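Local coordinates for geranyltranstransferase (Campylobacter jejuni, PDB 3NPK), which probably condenses geranyl diphosphate with isopentenyl diphosphate to form farnesyl diphosphate and pyrophosphate in isoprenoid biosynthesis, at residues E7-H12 with F42-L47; D128-K133 with I189-N194; N28-L33 with K99-T104. All blocks are in the same frame, centred on the assembly; numbering follows the deposited sequence.

From the N terminus, helix 5-14 supplies 7-12, helix 27-37 supplies 28-33 and helix 42-54 supplies 42-47. Interaction 1 closes the loop from the first of these helices to the third; before it closes, interaction 3 opens at 28-33 and ends at 99-104, so the two cross. Interaction 3 joins helix 27-37 to the turn between helices 97-100 and 103-122. Interaction 2 follows in series, tying the start of helix 128-142 to the end of helix 164-189. Interactions 1 and 2 touch where Leu47 CD2 lies 3.8 Å from Ile189 CD1; interaction 3 stands apart, its centre about 35 Å from that of interaction 2, although interactions 2 and 3 both reach the second subunit.

Interaction 1. Residues E7-H12 with F42-L47; sequences ELFIHH and FRAQLL. With PPV (pyrophosphate), chain C.
Ala44 CB sits squarely over the face of the Phe9 ring, 3.8 Å from its centroid and only 8° off the ring normal, a CH-pi contact between helix 5-14 and helix 42-54. This is the tight part: the methyl is almost equally far from most ring atoms, with Phe9 CE2 to Ala44 CB at 3.9 Å. The phenyl reaches across because its CG is anti to the backbone N, and His41 meets the same ring edge-to-face. Beside it, Gln45 NE2 comes within 3.5 Å of Phe9 CB, its amide plane turned 72° from the ring. The amide arrives there because the chain bends after CG, and NE2 donates to Leu5 O, so a buried polar end is satisfied by the backbone at the beginning of helix 5-14. The outer side of that helix is loose by contrast: Glu7 and His11 are exposed and take no part.

Next to Ala44, Arg43 extends into the ligand pocket, where NH1 donates to pyrophosphate O31 at 3.1 Å with an N-H...O angle of 160°. The oxygen lies at the guanidinium edge, in its plane. Lys40 N and Arg92 also bond the pyrophosphate, consistent with the isopentenyl diphosphate site of this family. One helix turn thus combines apolar packing against the N-terminal helix with a cationic grip on the diphosphate.

Interaction 2. Residues D128-K133 with I189-N194; sequences DEIKIK and ICELNN
Ile130 makes the van der Waals part of the contact, pointing from the first turns of helix 128-142 onto the end of helix 164-189. Its CG2, anti to the backbone N, rests 4.0 Å from Ile189 CA, while CG1, anti to the carbonyl carbon (chi1 -67°), carries CD1 into the angle between Ile189 O and the Glu191 side chain. Ile130 CD1 lies 3.8 Å from the backbone Ile189 O and 3.7 Å from Glu191 OE1, the latter a van der Waals touch of the methyl on the carboxylate. The extended Glu191 chain runs across the isoleucine at about a right angle, its CG packing on the same methyl. The Ile189 side chain itself points away, into the interior against Val51, Ala62 and Val65.

The backbone beneath Glu191 is a Schellman motif. Glu191 leaves helix 164-189 with positive phi (56°), and two hydrogen bonds run back into the last turn; the chain then passes through Leu192 to Asn193, the N-cap of helix 194-220. The motif thus ends one long helix of the all-helical prenyltransferase fold where the chain turns over toward the next, and it places the Glu191 side chain beside helix 128-142.

Polar links lie on the outer side. A water donates to Glu191 OE2 at 2.6 Å and, weakly, to Glu129 OE2 at 2.7 Å, bridging two carboxylates whose OE2 atoms are 4.9 Å apart. Their like charges are probably eased by cations: Glu191 OE2 forms a salt bridge with Lys127, and Lys133 NZ makes a weak 3.4 Å bond, also a salt bridge, to Glu129 OE1. Glu129, Asp128 and Lys131 also pack against the second subunit, on its Asp128 and Ile132.

Interaction 3. Residues N28-L33 with K99-T104; sequences NEALAL and KSYDET
The Tyr101 ring carries the Ala30 methyl over one face, at 4.2 Å from Ala30 CB to the ring centroid and 26° off the normal. That tilt moves the CH-pi contact off the centre, so the methyl lies nearest the CE1 rim, with Tyr101 CE1 to Ala30 CB at 3.8 Å. At the ring edge, near its plane, Leu33 CD2 approaches the same CE1 atom to 4.0 Å. Phe26, just ahead of helix 27-37, stacks on the tyrosine as well. At the hydroxyl end, Tyr101 OH lies 3.8 Å from Glu29 CB; Glu29 is exposed, and its chain bends at chi2 (85°) so that its carboxylate leads away from the contact.

The ring reaches helix 27-37 with CG anti to the carbonyl carbon (chi1 -64°), from a residue that has just left helix 97-100. Asp102 follows as the N-cap of helix 103-122: its side chain caps a backbone N just past 99-104, and OD1 bonds Thr105 OG1 as well, holding the turn from which the tyrosine springs. The arrangement belongs to the all-helical trans-prenyltransferase fold, in which an outer helix lies against helix 103-122, here through Ala30 on Thr105 and Val109, and, through Leu33 on Ile94 and Leu97, beside the short hairpin 90-95 that brings Arg92 to the pyrophosphate pocket.

Interaction 1. Residues E7-H12 with F42-L47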
loop_
_atom_site.group_PDB
_atom_site.type_symbol
_atom_site.label_atom_id
_atom_site.label_comp_id
_atom_site.label_asym_id
_atom_site.label_seq_id
_atom_site.Cartn_x
_atom_site.Cartn_y
_atom_site.Cartn_z
ATOM N N GLU A 7 16.185 18.748 -10.164
ATOM C CA GLU A 7 16.428 19.457 -8.914
ATOM C C GLU A 7 15.117 19.836 -8.224
ATOM O O GLU A 7 15.005 19.764 -6.999
ATOM C CB GLU A 7 17.309 20.686 -9.146
ATOM C CG GLU A 7 18.729 20.315 -9.550
ATOM C CD GLU A 7 19.341 19.244 -8.639
ATOM O OE1 GLU A 7 19.256 19.381 -7.393
ATOM O OE2 GLU A 7 19.909 18.263 -9.171
ATOM N N LEU A 8 14.118 20.210 -9.022
ATOM C CA LEU A 8 12.808 20.532 -8.483
ATOM C C LEU A 8 12.262 19.351 -7.694
ATOM O O LEU A 8 11.785 19.507 -6.568
ATOM C CB LEU A 8 11.845 20.898 -9.608
ATOM C CG LEU A 8 10.440 21.320 -9.185
ATOM C CD1 LEU A 8 10.460 22.695 -8.546
ATOM C CD2 LEU A 8 9.504 21.312 -10.387
ATOM N N PHE A 9 12.318 18.159 -8.286
ATOM C CA PHE A 9 11.828 16.974 -7.578
ATOM C C PHE A 9 12.660 16.594 -6.327
ATOM O O PHE A 9 12.104 16.261 -5.272
ATOM C CB PHE A 9 11.705 15.751 -8.485
ATOM C CG PHE A 9 11.144 14.582 -7.757
ATOM C CD1 PHE A 9 9.814 14.606 -7.339
ATOM C CD2 PHE A 9 11.955 13.518 -7.368
ATOM C CE1 PHE A 9 9.276 13.568 -6.594
ATOM C CE2 PHE A 9 11.424 12.465 -6.628
ATOM C CZ PHE A 9 10.078 12.485 -6.246
ATOM N N ILE A 10 13.983 16.650 -6.433
ATOM C CA ILE A 10 14.805 16.374 -5.259
ATOM C C ILE A 10 14.463 17.317 -4.099
ATOM O O ILE A 10 14.341 16.890 -2.954
ATOM C CB ILE A 10 16.294 16.475 -5.589
ATOM C CG1 ILE A 10 16.686 15.308 -6.505
ATOM C CG2 ILE A 10 17.131 16.444 -4.298
ATOM C CD1 ILE A 10 18.046 15.452 -7.135
ATOM N N HIS A 11 14.312 18.603 -4.399
ATOM C CA HIS A 11 13.966 19.574 -3.373
ATOM C C HIS A 11 12.593 19.231 -2.767
ATOM O O HIS A 11 12.398 19.302 -1.550
ATOM C CB HIS A 11 13.981 20.973 -3.989
ATOM C CG HIS A 11 13.681 22.072 -3.022
ATOM N ND1 HIS A 11 14.630 22.589 -2.164
ATOM C CD2 HIS A 11 12.545 22.774 -2.795
ATOM C CE1 HIS A 11 14.086 23.553 -1.441
ATOM N NE2 HIS A 11 12.822 23.684 -1.805
ATOM N N HIS A 12 11.651 18.819 -3.613
ATOM C CA HIS A 12 10.319 18.459 -3.130
ATOM C C HIS A 12 10.384 17.247 -2.204
ATOM O O HIS A 12 9.778 17.240 -1.136
ATOM C CB HIS A 12 9.385 18.188 -4.309
ATOM C CG HIS A 12 7.950 18.024 -3.921
ATOM N ND1 HIS A 12 7.141 19.092 -3.604
ATOM C CD2 HIS A 12 7.178 16.914 -3.793
ATOM C CE1 HIS A 12 5.926 18.654 -3.324
ATOM N NE2 HIS A 12 5.922 17.335 -3.421
ATOM N N PHE A 42 13.867 8.235 -12.142
ATOM C CA PHE A 42 13.439 8.072 -13.532
ATOM C C PHE A 42 11.909 8.109 -13.639
ATOM O O PHE A 42 11.353 8.782 -14.512
ATOM C CB PHE A 42 14.020 6.748 -14.069
ATOM C CG PHE A 42 13.564 6.368 -15.452
ATOM C CD1 PHE A 42 13.957 7.106 -16.567
ATOM C CD2 PHE A 42 12.784 5.237 -15.647
ATOM C CE1 PHE A 42 13.551 6.724 -17.850
ATOM C CE2 PHE A 42 12.379 4.859 -16.917
ATOM C CZ PHE A 42 12.758 5.598 -18.014
ATOM N N ARG A 43 11.221 7.399 -12.750
ATOM C CA ARG A 43 9.766 7.354 -12.840
ATOM C C ARG A 43 9.142 8.724 -12.555
ATOM O O ARG A 43 8.275 9.198 -13.313
ATOM C CB ARG A 43 9.216 6.268 -11.918
ATOM C CG ARG A 43 9.668 4.884 -12.372
ATOM C CD ARG A 43 9.653 3.835 -11.272
ATOM N NE ARG A 43 10.231 2.570 -11.742
ATOM C CZ ARG A 43 11.538 2.323 -11.849
ATOM N NH1 ARG A 43 12.429 3.244 -11.499
ATOM N NH2 ARG A 43 11.965 1.140 -12.299
ATOM N N ALA A 44 9.564 9.361 -11.468
ATOM C CA ALA A 44 9.149 10.741 -11.199
ATOM C C ALA A 44 9.390 11.641 -12.410
ATOM O O ALA A 44 8.522 12.431 -12.794
ATOM C CB ALA A 44 9.899 11.296 -9.983
ATOM N N GLN A 45 10.572 11.535 -13.009
ATOM C CA GLN A 45 10.924 12.416 -14.124
ATOM C C GLN A 45 10.108 12.165 -15.390
ATOM O O GLN A 45 9.785 13.115 -16.128
ATOM C CB GLN A 45 12.425 12.382 -14.414
ATOM C CG GLN A 45 13.269 12.939 -13.246
ATOM C CD GLN A 45 12.810 14.331 -12.841
ATOM O OE1 GLN A 45 12.411 15.126 -13.687
ATOM N NE2 GLN A 45 12.848 14.623 -11.549
ATOM N N LEU A 46 9.753 10.907 -15.650
ATOM C CA LEU A 46 8.845 10.617 -16.764
ATOM C C LEU A 46 7.510 11.322 -16.559
ATOM O O LEU A 46 6.994 11.970 -17.472
ATOM C CB LEU A 46 8.610 9.115 -16.901
ATOM C CG LEU A 46 9.784 8.292 -17.439
ATOM C CD1 LEU A 46 9.410 6.831 -17.313
ATOM C CD2 LEU A 46 10.098 8.665 -18.888
ATOM N N LEU A 47 6.958 11.217 -15.352
ATOM C CA LEU A 47 5.666 11.829 -15.066
ATOM C C LEU A 47 5.764 13.348 -15.208
ATOM O O LEU A 47 4.915 13.985 -15.850
ATOM C CB LEU A 47 5.198 11.456 -13.654
ATOM C CG LEU A 47 3.854 12.065 -13.233
ATOM C CD1 LEU A 47 3.112 11.151 -12.274
ATOM C CD2 LEU A 47 3.999 13.460 -12.597
HETATM O O11 PPV C . 16.041 0.162 -10.138
HETATM P P1 PPV C . 16.499 1.693 -10.545
HETATM O O21 PPV C . 17.684 1.681 -11.686
HETATM O O31 PPV C . 15.361 2.441 -11.079
HETATM O OPP PPV C . 17.155 2.317 -9.177
HETATM P P2 PPV C . 17.044 3.837 -8.573
HETATM O O12 PPV C . 18.020 3.743 -7.247
HETATM O O22 PPV C . 15.540 4.131 -8.030
HETATM O O32 PPV C . 17.536 4.852 -9.520
#

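Interaction 2. Residues D128-K133 with I189-N194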
loop_
_atom_site.group_PDB
_atom_site.type_symbol
_atom_site.label_atom_id
_atom_site.label_comp_id
_atom_site.label_asym_id
_atom_site.label_seq_id
_atom_site.Cartn_x
_atom_site.Cartn_y
_atom_site.Cartn_z
ATOM N N ASP A 128 -10.598 15.911 -7.394
ATOM C CA ASP A 128 -10.859 14.556 -6.889
ATOM C C ASP A 128 -11.020 13.542 -8.024
ATOM O O ASP A 128 -10.555 12.413 -7.903
ATOM C CB ASP A 128 -12.087 14.505 -5.972
ATOM C CG ASP A 128 -11.825 15.128 -4.605
ATOM O OD1 ASP A 128 -10.632 15.309 -4.264
ATOM O OD2 ASP A 128 -12.800 15.424 -3.865
ATOM N N GLU A 129 -11.664 13.940 -9.121
ATOM C CA GLU A 129 -11.837 13.032 -10.250
ATOM C C GLU A 129 -10.483 12.579 -10.809
ATOM O O GLU A 129 -10.295 11.406 -11.162
ATOM C CB GLU A 129 -12.680 13.706 -11.352
ATOM C CG GLU A 129 -12.930 12.837 -12.582
ATOM C CD GLU A 129 -13.735 13.531 -13.691
ATOM O OE1 GLU A 129 -14.280 12.810 -14.559
ATOM O OE2 GLU A 129 -13.819 14.782 -13.710
ATOM N N ILE A 130 -9.543 13.513 -10.906
ATOM C CA ILE A 130 -8.198 13.199 -11.379
ATOM C C ILE A 130 -7.478 12.305 -10.373
ATOM O O ILE A 130 -6.842 11.321 -10.743
ATOM C CB ILE A 130 -7.374 14.483 -11.595
ATOM C CG1 ILE A 130 -7.945 15.315 -12.754
ATOM C CG2 ILE A 130 -5.890 14.159 -11.822
ATOM C CD1 ILE A 130 -7.248 16.643 -12.905
ATOM N N LYS A 131 -7.594 12.631 -9.091
ATOM C CA LYS A 131 -6.891 11.852 -8.076
ATOM C C LYS A 131 -7.370 10.398 -8.036
ATOM O O LYS A 131 -6.555 9.487 -7.853
ATOM C CB LYS A 131 -6.972 12.529 -6.702
ATOM C CG LYS A 131 -6.236 13.876 -6.702
ATOM C CD LYS A 131 -6.048 14.433 -5.282
ATOM C CE LYS A 131 -7.351 14.895 -4.648
ATOM N NZ LYS A 131 -7.099 15.642 -3.370
ATOM N N ILE A 132 -8.672 10.176 -8.226
ATOM C CA ILE A 132 -9.190 8.804 -8.270
ATOM C C ILE A 132 -8.603 8.050 -9.466
ATOM O O ILE A 132 -8.181 6.901 -9.330
ATOM C CB ILE A 132 -10.743 8.767 -8.275
ATOM C CG1 ILE A 132 -11.261 9.168 -6.894
ATOM C CG2 ILE A 132 -11.261 7.387 -8.678
ATOM C CD1 ILE A 132 -10.895 8.202 -5.785
ATOM N N LYS A 133 -8.527 8.709 -10.626
ATOM C CA LYS A 133 -7.892 8.060 -11.782
ATOM C C LYS A 133 -6.442 7.707 -11.485
ATOM O O LYS A 133 -5.995 6.607 -11.815
ATOM C CB LYS A 133 -7.978 8.934 -13.026
ATOM C CG LYS A 133 -9.398 9.006 -13.544
ATOM C CD LYS A 133 -9.501 9.713 -14.876
ATOM C CE LYS A 133 -10.966 9.734 -15.321
ATOM N NZ LYS A 133 -11.828 10.450 -14.345
ATOM N N ILE A 189 -3.014 13.550 -15.066
ATOM C CA ILE A 189 -2.948 14.882 -14.446
ATOM C C ILE A 189 -3.408 15.967 -15.431
ATOM O O ILE A 189 -4.141 16.910 -15.063
ATOM C CB ILE A 189 -1.524 15.185 -13.956
ATOM C CG1 ILE A 189 -1.199 14.311 -12.750
ATOM C CG2 ILE A 189 -1.356 16.666 -13.598
ATOM C CD1 ILE A 189 0.300 14.203 -12.464
ATOM N N CYS A 190 -2.976 15.827 -16.681
ATOM C CA CYS A 190 -3.273 16.798 -17.732
ATOM C C CYS A 190 -4.633 16.598 -18.393
ATOM O O CYS A 190 -5.014 17.378 -19.281
ATOM C CB CYS A 190 -2.190 16.726 -18.801
ATOM S SG CYS A 190 -0.563 17.178 -18.195
ATOM N N GLU A 191 -5.341 15.548 -17.979
ATOM C CA GLU A 191 -6.633 15.194 -18.567
ATOM C C GLU A 191 -6.498 15.005 -20.082
ATOM O O GLU A 191 -7.376 15.396 -20.866
ATOM C CB GLU A 191 -7.720 16.214 -18.178
ATOM C CG GLU A 191 -8.097 16.114 -16.705
ATOM C CD GLU A 191 -9.035 17.225 -16.268
ATOM O OE1 GLU A 191 -8.538 18.322 -15.973
ATOM O OE2 GLU A 191 -10.265 16.999 -16.212
ATOM N N LEU A 192 -5.392 14.382 -20.493
ATOM C CA LEU A 192 -5.181 14.046 -21.898
ATOM C C LEU A 192 -6.168 12.968 -22.335
ATOM O O LEU A 192 -6.551 12.098 -21.544
ATOM C CB LEU A 192 -3.743 13.564 -22.121
ATOM C CG LEU A 192 -3.317 13.309 -23.569
ATOM C CD1 LEU A 192 -3.278 14.602 -24.392
ATOM C CD2 LEU A 192 -1.965 12.619 -23.590
ATOM N N ASN A 193 -6.606 13.040 -23.587
ATOM C CA ASN A 193 -7.562 12.075 -24.094
ATOM C C ASN A 193 -7.053 10.630 -23.947
ATOM O O ASN A 193 -5.839 10.378 -23.894
ATOM C CB ASN A 193 -7.904 12.401 -25.557
ATOM C CG ASN A 193 -6.692 12.329 -26.465
ATOM O OD1 ASN A 193 -6.051 13.350 -26.784
ATOM N ND2 ASN A 193 -6.364 11.123 -26.885
ATOM N N ASN A 194 -7.987 9.687 -23.872
ATOM C CA ASN A 194 -7.622 8.286 -23.694
ATOM C C ASN A 194 -6.779 7.713 -24.819
ATOM O O ASN A 194 -5.945 6.835 -24.582
ATOM C CB ASN A 194 -8.866 7.414 -23.546
ATOM C CG ASN A 194 -9.654 7.709 -22.283
ATOM O OD1 ASN A 194 -10.864 7.456 -22.220
ATOM N ND2 ASN A 194 -8.978 8.221 -21.267
HETATM O O HOH W 1 -11.320 15.573 -14.334
#

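Interaction 3. Residues N28-L33 with K99-T104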
loop_
_atom_site.group_PDB
_atom_site.type_symbol
_atom_site.label_atom_id
_atom_site.label_comp_id
_atom_site.label_asym_id
_atom_site.label_seq_id
_atom_site.Cartn_x
_atom_site.Cartn_y
_atom_site.Cartn_z
ATOM N N ASN A 28 11.560 7.371 12.039
ATOM C CA ASN A 28 11.606 8.451 11.052
ATOM C C ASN A 28 12.875 8.455 10.216
ATOM O O ASN A 28 12.828 8.660 9.006
ATOM C CB ASN A 28 11.400 9.822 11.700
ATOM C CG ASN A 28 9.987 10.024 12.198
ATOM O OD1 ASN A 28 9.041 9.430 11.681
ATOM N ND2 ASN A 28 9.835 10.860 13.223
ATOM N N GLU A 29 14.011 8.260 10.870
ATOM C CA GLU A 29 15.272 8.188 10.153
ATOM C C GLU A 29 15.272 7.013 9.171
ATOM O O GLU A 29 15.749 7.138 8.035
ATOM C CB GLU A 29 16.435 8.076 11.149
ATOM C CG GLU A 29 16.754 9.395 11.839
ATOM C CD GLU A 29 15.896 9.683 13.069
ATOM O OE1 GLU A 29 15.003 8.881 13.403
ATOM O OE2 GLU A 29 16.126 10.737 13.718
ATOM N N ALA A 30 14.715 5.881 9.597
ATOM C CA ALA A 30 14.655 4.707 8.731
ATOM C C ALA A 30 13.732 4.942 7.525
ATOM O O ALA A 30 14.024 4.494 6.419
ATOM C CB ALA A 30 14.184 3.513 9.528
ATOM N N LEU A 31 12.624 5.643 7.748
ATOM C CA LEU A 31 11.717 6.029 6.655
ATOM C C LEU A 31 12.434 6.878 5.614
ATOM O O LEU A 31 12.226 6.715 4.406
ATOM C CB LEU A 31 10.515 6.823 7.205
ATOM C CG LEU A 31 9.336 6.068 7.841
ATOM C CD1 LEU A 31 8.442 7.000 8.659
ATOM C CD2 LEU A 31 8.508 5.341 6.763
ATOM N N ALA A 32 13.251 7.815 6.082
ATOM C CA ALA A 32 13.904 8.776 5.193
ATOM C C ALA A 32 15.125 8.201 4.483
ATOM O O ALA A 32 15.474 8.634 3.401
ATOM C CB ALA A 32 14.311 10.021 5.982
ATOM N N LEU A 33 15.775 7.228 5.107
ATOM C CA LEU A 33 17.119 6.835 4.707
ATOM C C LEU A 33 17.238 6.487 3.224
ATOM O O LEU A 33 18.096 7.015 2.522
ATOM C CB LEU A 33 17.581 5.655 5.565
ATOM C CG LEU A 33 19.069 5.328 5.540
ATOM C CD1 LEU A 33 19.864 6.503 6.115
ATOM C CD2 LEU A 33 19.341 4.049 6.320
ATOM N N LYS A 99 20.132 -4.273 7.398
ATOM C CA LYS A 99 21.490 -4.310 7.952
ATOM C C LYS A 99 21.734 -3.159 8.928
ATOM O O LYS A 99 22.334 -3.356 9.987
ATOM C CB LYS A 99 22.521 -4.259 6.827
ATOM C CG LYS A 99 22.388 -5.386 5.791
ATOM C CD LYS A 99 22.701 -6.740 6.387
ATOM C CE LYS A 99 24.133 -6.771 6.905
ATOM N NZ LYS A 99 24.556 -8.136 7.334
ATOM N N SER A 100 21.287 -1.955 8.578
ATOM C CA SER A 100 21.477 -0.798 9.456
ATOM C C SER A 100 20.603 -0.856 10.693
ATOM O O SER A 100 21.016 -0.409 11.774
ATOM C CB SER A 100 21.195 0.505 8.718
ATOM O OG SER A 100 22.265 0.815 7.850
ATOM N N TYR A 101 19.389 -1.372 10.527
ATOM C CA TYR A 101 18.432 -1.480 11.617
ATOM C C TYR A 101 18.147 -2.944 11.932
ATOM O O TYR A 101 18.916 -3.581 12.653
ATOM C CB TYR A 101 17.173 -0.673 11.298
ATOM C CG TYR A 101 17.493 0.795 11.196
ATOM C CD1 TYR A 101 17.580 1.433 9.964
ATOM C CD2 TYR A 101 17.744 1.543 12.344
ATOM C CE1 TYR A 101 17.899 2.786 9.880
ATOM C CE2 TYR A 101 18.058 2.882 12.274
ATOM C CZ TYR A 101 18.136 3.504 11.044
ATOM O OH TYR A 101 18.454 4.850 10.988
ATOM N N ASP A 102 17.075 -3.484 11.378
ATOM C CA ASP A 102 16.766 -4.901 11.508
ATOM C C ASP A 102 15.693 -5.266 10.485
ATOM O O ASP A 102 15.167 -4.393 9.802
ATOM C CB ASP A 102 16.325 -5.256 12.942
ATOM C CG ASP A 102 15.226 -4.348 13.477
ATOM O OD1 ASP A 102 14.304 -4.022 12.732
ATOM O OD2 ASP A 102 15.269 -3.963 14.664
ATOM N N GLU A 103 15.380 -6.549 10.359
ATOM C CA GLU A 103 14.432 -6.966 9.328
ATOM C C GLU A 103 13.061 -6.395 9.590
ATOM O O GLU A 103 12.364 -6.016 8.658
ATOM C CB GLU A 103 14.345 -8.486 9.256
ATOM C CG GLU A 103 15.531 -9.106 8.556
ATOM C CD GLU A 103 15.427 -10.607 8.489
ATOM O OE1 GLU A 103 14.309 -11.141 8.664
ATOM O OE2 GLU A 103 16.475 -11.249 8.278
ATOM N N THR A 104 12.665 -6.361 10.858
ATOM C CA THR A 104 11.358 -5.819 11.210
ATOM C C THR A 104 11.216 -4.390 10.692
ATOM O O THR A 104 10.209 -4.030 10.068
ATOM C CB THR A 104 11.139 -5.836 12.726
ATOM O OG1 THR A 104 11.040 -7.199 13.165
ATOM C CG2 THR A 104 9.866 -5.062 13.078
#